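Local coordinates for protein thiosulfate sulfurtransferase TUM1 (PDB 3UTN) that transfers persulfide sulfur from NFS1 to UBA4 for 2-thiolation of the wobble uridine of tRNAs, and shows thiosulfate-cyanide sulfurtransferase activity, at residues K33-L38 with Y143-F148; V110-I115 with E175-F180; A259-A264 with T293-A298. One frame throughout, in Å; residues are numbered along the deposited sequence.

Contact 1 of 3, residues K33-L38 with Y143-F148; sequences KAFVKL and YLLNNF
L38 lays one methyl over the ring of Y143: CD2 sits 4.3 Å from the ring centroid and only 27° off its normal, a CH-pi contact. That methyl is nearest to one side of the ring, with L38 CD2 3.9 Å from Y143 CE2 and 4.0 Å from Y143 CD2. The second pair lies further towards the start of the helix, where F35 meets L145. Here the touching atom of F35 belongs to its stem, CB lying 3.8 Å from L145 CD1, and the two side chains cross at about a right angle. L145 CD1 approaches the F35 ring obliquely. No hydrogen bond joins the segments; purely apolar surfaces meet.

Spacing explains the pairing. F35 and L38 are three residues apart on helix 32-41 and look the same way, while Y143 and L145, two apart on strand 141-145, both point to the helix, so that two side chains of the helix meet two on one face of the strand. Y143 sends CG anti to its carbonyl carbon (chi1 -69°), and this turns one face of the ring to L38. L144, between them, faces helix 127-136 instead.

The next shell comes largely from strand 115-119. Its I115 touches both L38 and Y143, V117 lies against F35 and Y119 against L145, while I73 closes on both F35 and L145. Beyond the strand's end, N147 accepts a bond from Q150 N at its OD1 and so caps helix 148-153.

The helix belongs to a beta-alpha-beta crossover from edge strand 28-30 to strand 47-51, passing over the two strands between them. Such packing of a helix on a parallel five-stranded sheet of order 1-5-4-2-3 is the hallmark of the rhodanese fold, here in the N-terminal of two such domains.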
# COMPACT_ATOMS: atom_id res chain seq x y z
N LYS A 33 -10.70 -15.50 -7.77
CA LYS A 33 -11.35 -16.11 -8.93
C LYS A 33 -10.96 -15.42 -10.21
O LYS A 33 -10.63 -16.08 -11.19
CB LYS A 33 -12.87 -16.19 -8.78
CG LYS A 33 -13.63 -14.87 -8.86
CD LYS A 33 -15.13 -15.10 -8.72
CE LYS A 33 -15.43 -16.21 -7.71
NZ LYS A 33 -16.84 -16.21 -7.23
N ALA A 34 -10.96 -14.09 -10.20
CA ALA A 34 -10.57 -13.32 -11.37
C ALA A 34 -9.11 -13.60 -11.65
O ALA A 34 -8.70 -13.70 -12.79
CB ALA A 34 -10.79 -11.84 -11.14
N PHE A 35 -8.33 -13.77 -10.59
CA PHE A 35 -6.93 -14.09 -10.75
C PHE A 35 -6.72 -15.42 -11.46
O PHE A 35 -5.95 -15.49 -12.40
CB PHE A 35 -6.19 -14.07 -9.43
CG PHE A 35 -4.82 -14.65 -9.52
CD1 PHE A 35 -3.78 -13.93 -10.11
CD2 PHE A 35 -4.57 -15.93 -9.06
CE1 PHE A 35 -2.51 -14.47 -10.21
CE2 PHE A 35 -3.30 -16.48 -9.15
CZ PHE A 35 -2.27 -15.74 -9.73
N VAL A 36 -7.37 -16.48 -10.99
CA VAL A 36 -7.15 -17.77 -11.64
C VAL A 36 -7.71 -17.73 -13.05
O VAL A 36 -7.14 -18.31 -13.97
CB VAL A 36 -7.70 -18.97 -10.84
CG1 VAL A 36 -6.94 -19.10 -9.54
CG2 VAL A 36 -9.19 -18.85 -10.60
N LYS A 37 -8.82 -17.00 -13.22
CA LYS A 37 -9.38 -16.79 -14.54
C LYS A 37 -8.32 -16.10 -15.39
O LYS A 37 -8.03 -16.54 -16.50
CB LYS A 37 -10.64 -15.94 -14.47
CG LYS A 37 -11.32 -15.79 -15.82
CD LYS A 37 -12.48 -14.82 -15.78
CE LYS A 37 -13.08 -14.71 -17.17
NZ LYS A 37 -14.41 -14.07 -17.12
N LEU A 38 -7.74 -15.04 -14.85
CA LEU A 38 -6.69 -14.31 -15.53
C LEU A 38 -5.55 -15.27 -15.89
O LEU A 38 -5.15 -15.34 -17.04
CB LEU A 38 -6.18 -13.17 -14.67
CG LEU A 38 -5.00 -12.34 -15.19
CD1 LEU A 38 -5.41 -11.48 -16.37
CD2 LEU A 38 -4.47 -11.49 -14.05
N TYR A 143 -1.91 -6.09 -10.56
CA TYR A 143 -3.09 -6.38 -9.84
C TYR A 143 -2.73 -6.52 -8.41
O TYR A 143 -1.61 -6.91 -8.07
CB TYR A 143 -3.72 -7.66 -10.35
CG TYR A 143 -4.27 -7.50 -11.73
CD1 TYR A 143 -5.57 -7.05 -11.93
CD2 TYR A 143 -3.49 -7.77 -12.85
CE1 TYR A 143 -6.09 -6.90 -13.20
CE2 TYR A 143 -4.00 -7.62 -14.12
CZ TYR A 143 -5.30 -7.19 -14.29
OH TYR A 143 -5.80 -7.04 -15.56
N LEU A 144 -3.68 -6.17 -7.57
CA LEU A 144 -3.54 -6.42 -6.18
C LEU A 144 -4.51 -7.53 -5.95
O LEU A 144 -5.71 -7.35 -6.11
CB LEU A 144 -3.95 -5.19 -5.39
CG LEU A 144 -3.89 -5.40 -3.89
CD1 LEU A 144 -2.47 -5.77 -3.52
CD2 LEU A 144 -4.35 -4.14 -3.20
N LEU A 145 -3.98 -8.69 -5.62
CA LEU A 145 -4.84 -9.80 -5.31
C LEU A 145 -5.62 -9.39 -4.09
O LEU A 145 -5.06 -8.92 -3.10
CB LEU A 145 -4.06 -11.07 -5.04
CG LEU A 145 -4.97 -12.26 -4.72
CD1 LEU A 145 -5.74 -12.71 -5.95
CD2 LEU A 145 -4.14 -13.38 -4.16
N ASN A 146 -6.93 -9.56 -4.18
CA ASN A 146 -7.78 -9.20 -3.09
C ASN A 146 -8.56 -10.39 -2.54
O ASN A 146 -9.68 -10.64 -2.94
CB ASN A 146 -8.72 -8.09 -3.50
CG ASN A 146 -9.50 -7.57 -2.34
OD1 ASN A 146 -8.99 -7.52 -1.22
ND2 ASN A 146 -10.75 -7.19 -2.58
N ASN A 147 -7.96 -11.12 -1.62
CA ASN A 147 -6.56 -10.98 -1.27
C ASN A 147 -6.07 -12.39 -1.06
O ASN A 147 -6.81 -13.35 -1.27
CB ASN A 147 -6.38 -10.15 0.00
CG ASN A 147 -7.16 -10.69 1.18
OD1 ASN A 147 -7.66 -11.81 1.16
ND2 ASN A 147 -7.25 -9.89 2.23
N PHE A 148 -4.82 -12.52 -0.66
CA PHE A 148 -4.23 -13.81 -0.47
C PHE A 148 -4.92 -14.59 0.63
O PHE A 148 -4.98 -15.81 0.56
CB PHE A 148 -2.76 -13.69 -0.19
CG PHE A 148 -2.01 -14.97 -0.33
CD1 PHE A 148 -2.25 -15.83 -1.40
CD2 PHE A 148 -1.04 -15.31 0.60
CE1 PHE A 148 -1.55 -17.01 -1.52
CE2 PHE A 148 -0.33 -16.49 0.48
CZ PHE A 148 -0.58 -17.33 -0.59

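Contact 2 of 3, residues V110-I115 with E175-F180; sequences VQKDDI and ESSESF
K112 and E175 bring their CA atoms to within 7.5 Å of each other, where a type I beta turn from Q111 to D114 passes an irregular run of chain. The turn joins helix 98-107 to strand 115-119 of the first rhodanese domain, and residues 175-180 belong to the connection leading on to helix 181-184. One long side chain, K112, makes the join. It leaves the backbone with CG anti to N (chi1 -171°), then bends at each later torsion, which curls NZ onto the carbonyl of E175. The bond from K112 NZ to E175 O, at 2.5 Å, is so short that its exact length is doubtful. Two waters widen the grip through weak bonds from NZ: water 1, 3.2 Å from K112 NZ, also accepts a hydrogen bond from S177 N at 2.6 Å, and water 2 accepts one from E175 N at 2.8 Å. The ammonium group further makes a cation-pi contact with Y174. A leucine in place of K112 would probably leave the E175 carbonyl without its charged donor and the two waters without their link to the turn. S176 takes another course, its OG bonding to M137 O. Within the turn, Q111 N reaches D114 OD2 at 2.6 Å, striking the carboxylate from 64° out of its plane, and R46 forms a salt bridge to the same oxygen.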
# COMPACT_ATOMS: atom_id res chain seq x y z
N VAL A 110 11.33 -9.76 -13.04
CA VAL A 110 10.08 -9.17 -13.51
C VAL A 110 10.33 -8.56 -14.88
O VAL A 110 11.31 -7.85 -15.08
CB VAL A 110 9.54 -8.11 -12.54
CG1 VAL A 110 8.34 -7.40 -13.12
CG2 VAL A 110 9.18 -8.76 -11.22
N GLN A 111 9.47 -8.89 -15.83
CA GLN A 111 9.54 -8.27 -17.14
C GLN A 111 8.49 -7.19 -17.16
O GLN A 111 7.48 -7.29 -16.45
CB GLN A 111 9.27 -9.29 -18.25
CG GLN A 111 10.23 -10.48 -18.29
CD GLN A 111 11.61 -10.13 -18.84
OE1 GLN A 111 11.90 -8.98 -19.16
NE2 GLN A 111 12.46 -11.15 -18.96
N LYS A 112 8.71 -6.16 -17.96
CA LYS A 112 7.74 -5.09 -18.10
C LYS A 112 6.36 -5.64 -18.43
O LYS A 112 5.36 -5.13 -17.95
CB LYS A 112 8.18 -4.10 -19.17
CG LYS A 112 7.34 -2.83 -19.23
CD LYS A 112 7.45 -2.03 -17.94
CE LYS A 112 8.89 -1.69 -17.61
NZ LYS A 112 9.50 -0.86 -18.69
N ASP A 113 6.32 -6.68 -19.25
CA ASP A 113 5.06 -7.21 -19.74
C ASP A 113 4.33 -8.08 -18.72
O ASP A 113 3.19 -8.45 -18.93
CB ASP A 113 5.25 -8.01 -21.03
CG ASP A 113 3.95 -8.27 -21.74
OD1 ASP A 113 3.19 -7.30 -21.93
OD2 ASP A 113 3.68 -9.44 -22.08
N ASP A 114 5.01 -8.40 -17.63
CA ASP A 114 4.43 -9.25 -16.61
C ASP A 114 3.16 -8.64 -16.08
O ASP A 114 3.09 -7.46 -15.79
CB ASP A 114 5.37 -9.45 -15.43
CG ASP A 114 6.52 -10.35 -15.77
OD1 ASP A 114 6.44 -11.08 -16.77
OD2 ASP A 114 7.50 -10.33 -15.00
N ILE A 115 2.14 -9.47 -15.95
CA ILE A 115 1.01 -9.10 -15.13
C ILE A 115 1.46 -9.41 -13.71
O ILE A 115 1.69 -10.57 -13.36
CB ILE A 115 -0.24 -9.89 -15.49
CG1 ILE A 115 -0.72 -9.53 -16.89
CG2 ILE A 115 -1.32 -9.62 -14.46
CD1 ILE A 115 -1.83 -10.41 -17.40
N GLU A 175 13.27 -2.04 -16.68
CA GLU A 175 13.51 -0.63 -16.57
C GLU A 175 12.20 0.11 -16.69
O GLU A 175 11.57 0.10 -17.74
CB GLU A 175 14.49 -0.17 -17.65
CG GLU A 175 15.04 1.23 -17.41
CD GLU A 175 16.18 1.56 -18.34
OE1 GLU A 175 16.86 0.62 -18.81
OE2 GLU A 175 16.39 2.76 -18.60
N SER A 176 11.79 0.72 -15.59
CA SER A 176 10.60 1.55 -15.58
C SER A 176 10.78 2.65 -16.62
O SER A 176 11.74 3.42 -16.57
CB SER A 176 10.39 2.16 -14.20
OG SER A 176 9.32 3.08 -14.23
N SER A 177 9.86 2.71 -17.57
CA SER A 177 9.91 3.70 -18.64
C SER A 177 9.21 4.97 -18.19
O SER A 177 9.49 6.06 -18.69
CB SER A 177 9.25 3.15 -19.90
OG SER A 177 7.89 2.84 -19.66
N GLU A 178 8.31 4.82 -17.22
CA GLU A 178 7.56 5.93 -16.67
C GLU A 178 7.25 5.64 -15.22
O GLU A 178 7.18 4.49 -14.80
CB GLU A 178 6.25 6.13 -17.44
CG GLU A 178 5.40 4.88 -17.58
CD GLU A 178 4.07 5.12 -18.28
OE1 GLU A 178 3.35 4.13 -18.53
OE2 GLU A 178 3.75 6.28 -18.57
N SER A 179 7.08 6.70 -14.45
CA SER A 179 6.65 6.53 -13.08
C SER A 179 5.68 7.64 -12.74
O SER A 179 5.58 8.64 -13.45
CB SER A 179 7.85 6.48 -12.13
OG SER A 179 8.60 7.67 -12.20
N PHE A 180 4.94 7.44 -11.66
CA PHE A 180 3.82 8.31 -11.36
C PHE A 180 3.90 8.89 -9.96
O PHE A 180 2.88 9.25 -9.38
CB PHE A 180 2.51 7.57 -11.60
CG PHE A 180 2.38 7.00 -12.98
CD1 PHE A 180 2.08 7.83 -14.06
CD2 PHE A 180 2.61 5.65 -13.22
CE1 PHE A 180 1.97 7.31 -15.34
CE2 PHE A 180 2.51 5.13 -14.50
CZ PHE A 180 2.19 5.96 -15.56
O HOH W 1 7.67 1.38 -17.25
O HOH W 2 11.98 -3.13 -18.87

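Contact 3 of 3, residues A259-A264 with T293-A298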
# COMPACT_ATOMS: atom_id res chain seq x y z
N ALA A 259 -20.06 1.34 1.13
CA ALA A 259 -20.62 1.07 2.45
C ALA A 259 -19.50 1.05 3.47
O ALA A 259 -19.59 1.67 4.52
CB ALA A 259 -21.38 -0.25 2.46
N THR A 260 -18.43 0.34 3.15
CA THR A 260 -17.28 0.29 4.02
C THR A 260 -16.67 1.67 4.21
O THR A 260 -16.44 2.10 5.34
CB THR A 260 -16.24 -0.70 3.49
OG1 THR A 260 -16.81 -2.01 3.52
CG2 THR A 260 -14.99 -0.68 4.35
N LEU A 261 -16.43 2.37 3.11
CA LEU A 261 -15.86 3.71 3.17
C LEU A 261 -16.74 4.66 3.97
O LEU A 261 -16.27 5.27 4.92
CB LEU A 261 -15.58 4.28 1.78
CG LEU A 261 -14.98 5.69 1.76
CD1 LEU A 261 -13.74 5.78 2.63
CD2 LEU A 261 -14.68 6.12 0.34
N GLU A 262 -18.01 4.77 3.60
CA GLU A 262 -18.92 5.67 4.31
C GLU A 262 -19.02 5.30 5.79
O GLU A 262 -19.11 6.18 6.64
CB GLU A 262 -20.30 5.75 3.65
CG GLU A 262 -21.17 4.52 3.82
CD GLU A 262 -22.63 4.73 3.45
OE1 GLU A 262 -23.09 5.90 3.44
OE2 GLU A 262 -23.32 3.72 3.18
N LYS A 263 -18.98 4.00 6.10
CA LYS A 263 -19.00 3.53 7.48
C LYS A 263 -17.74 3.97 8.19
O LYS A 263 -17.79 4.47 9.31
CB LYS A 263 -19.14 2.00 7.53
CG LYS A 263 -19.28 1.40 8.92
CD LYS A 263 -20.62 1.75 9.57
CE LYS A 263 -20.89 0.89 10.79
NZ LYS A 263 -19.78 0.95 11.79
N ALA A 264 -16.60 3.81 7.53
CA ALA A 264 -15.33 4.25 8.08
C ALA A 264 -15.36 5.76 8.30
O ALA A 264 -14.98 6.24 9.36
CB ALA A 264 -14.19 3.88 7.15
N THR A 293 -5.78 2.80 -1.65
CA THR A 293 -6.30 1.81 -2.56
C THR A 293 -7.79 1.63 -2.35
O THR A 293 -8.54 1.55 -3.33
CB THR A 293 -5.56 0.49 -2.38
OG1 THR A 293 -4.17 0.71 -2.68
CG2 THR A 293 -6.11 -0.58 -3.29
N ALA A 294 -8.21 1.58 -1.09
CA ALA A 294 -9.63 1.49 -0.75
C ALA A 294 -10.38 2.69 -1.30
O ALA A 294 -11.47 2.54 -1.85
CB ALA A 294 -9.81 1.40 0.75
N LEU A 295 -9.79 3.87 -1.16
CA LEU A 295 -10.40 5.10 -1.66
C LEU A 295 -10.52 5.07 -3.17
O LEU A 295 -11.58 5.35 -3.72
CB LEU A 295 -9.60 6.31 -1.21
CG LEU A 295 -9.50 6.47 0.30
CD1 LEU A 295 -8.69 7.69 0.66
CD2 LEU A 295 -10.88 6.54 0.94
N GLU A 296 -9.44 4.71 -3.84
CA GLU A 296 -9.47 4.59 -5.28
C GLU A 296 -10.44 3.51 -5.71
O GLU A 296 -11.14 3.66 -6.71
CB GLU A 296 -8.08 4.29 -5.80
CG GLU A 296 -7.17 5.48 -5.65
CD GLU A 296 -5.72 5.11 -5.61
OE1 GLU A 296 -5.40 3.90 -5.52
OE2 GLU A 296 -4.90 6.03 -5.66
N LEU A 297 -10.49 2.43 -4.94
CA LEU A 297 -11.46 1.39 -5.14
C LEU A 297 -12.86 1.96 -5.05
O LEU A 297 -13.72 1.63 -5.86
CB LEU A 297 -11.28 0.29 -4.09
CG LEU A 297 -12.19 -0.92 -4.20
CD1 LEU A 297 -11.96 -1.61 -5.54
CD2 LEU A 297 -11.87 -1.83 -3.05
N ALA A 298 -13.07 2.83 -4.06
CA ALA A 298 -14.34 3.51 -3.86
C ALA A 298 -14.59 4.58 -4.91
O ALA A 298 -15.61 5.25 -4.89
CB ALA A 298 -14.39 4.12 -2.47
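L261 and L295 meet methyl against methyl, and L261 reaches A298 as well, so that one forked side chain serves two partners. CD1 of L261 lies 3.4 Å from CD2 of L295, and its other branch, CD2, stands 3.5 Å from A298 CB. Both separations are tighter than usual carbon contacts, consistent with tight, perhaps slightly strained packing. The fork of L261 is spread by its torsions: with CG anti to the backbone N (chi1 180°) the side chain stretches away from helix 255-267, and a chi2 of 53° turns CD1 aside while CD2 becomes the most distant tip. That tip reaches A298 and also lies 3.9 Å from L295 CD2.

L295 answers with the other common leucine shape. Its CG is anti to the carbonyl carbon and its CD1 extends the chain (chi2 180°), leaving CD2 as the branch that turns to L261; the two side chains cross at about a right angle. The CB of L295 does not aim at the opposing helix, so this methyl does the bridging.

Two helices of the C-terminal rhodanese domain are thus joined on the same side of its parallel sheet. Helix 286-297 is the helix of the beta-alpha-beta unit that joins strands 278-281 and 303-306, and L295 touches T278, C280 and V303 on these strands. Strand 278-281 leads directly to the catalytic C282, whose side chain lies about 11 Å from that of L295, beyond direct contact. A298, just past the helix end, also packs against I257, and its carbonyl oxygen accepts a hydrogen bond from H258 NE2, which ties the helix terminus to helix 255-267 one turn before L261.

Contacts 1 and 2 cross along the chain, their segments alternating, and both belong to the N-terminal half; contact 3 follows in the C-terminal rhodanese domain. The centres of contacts 1 and 2 are 19 Å apart, yet they touch through I115, which follows the Q111-D114 turn, begins strand 115-119 and packs beside strand 141-145. Contact 1 is also 19 Å from contact 3, and meets it across the two domains where L144 CD2 lies 4.0 Å from T293 CG2. Contacts 2 and 3 are 28 Å apart and do not touch. Two similar sheets are thus set side by side, although only the second domain carries the catalytic cysteine.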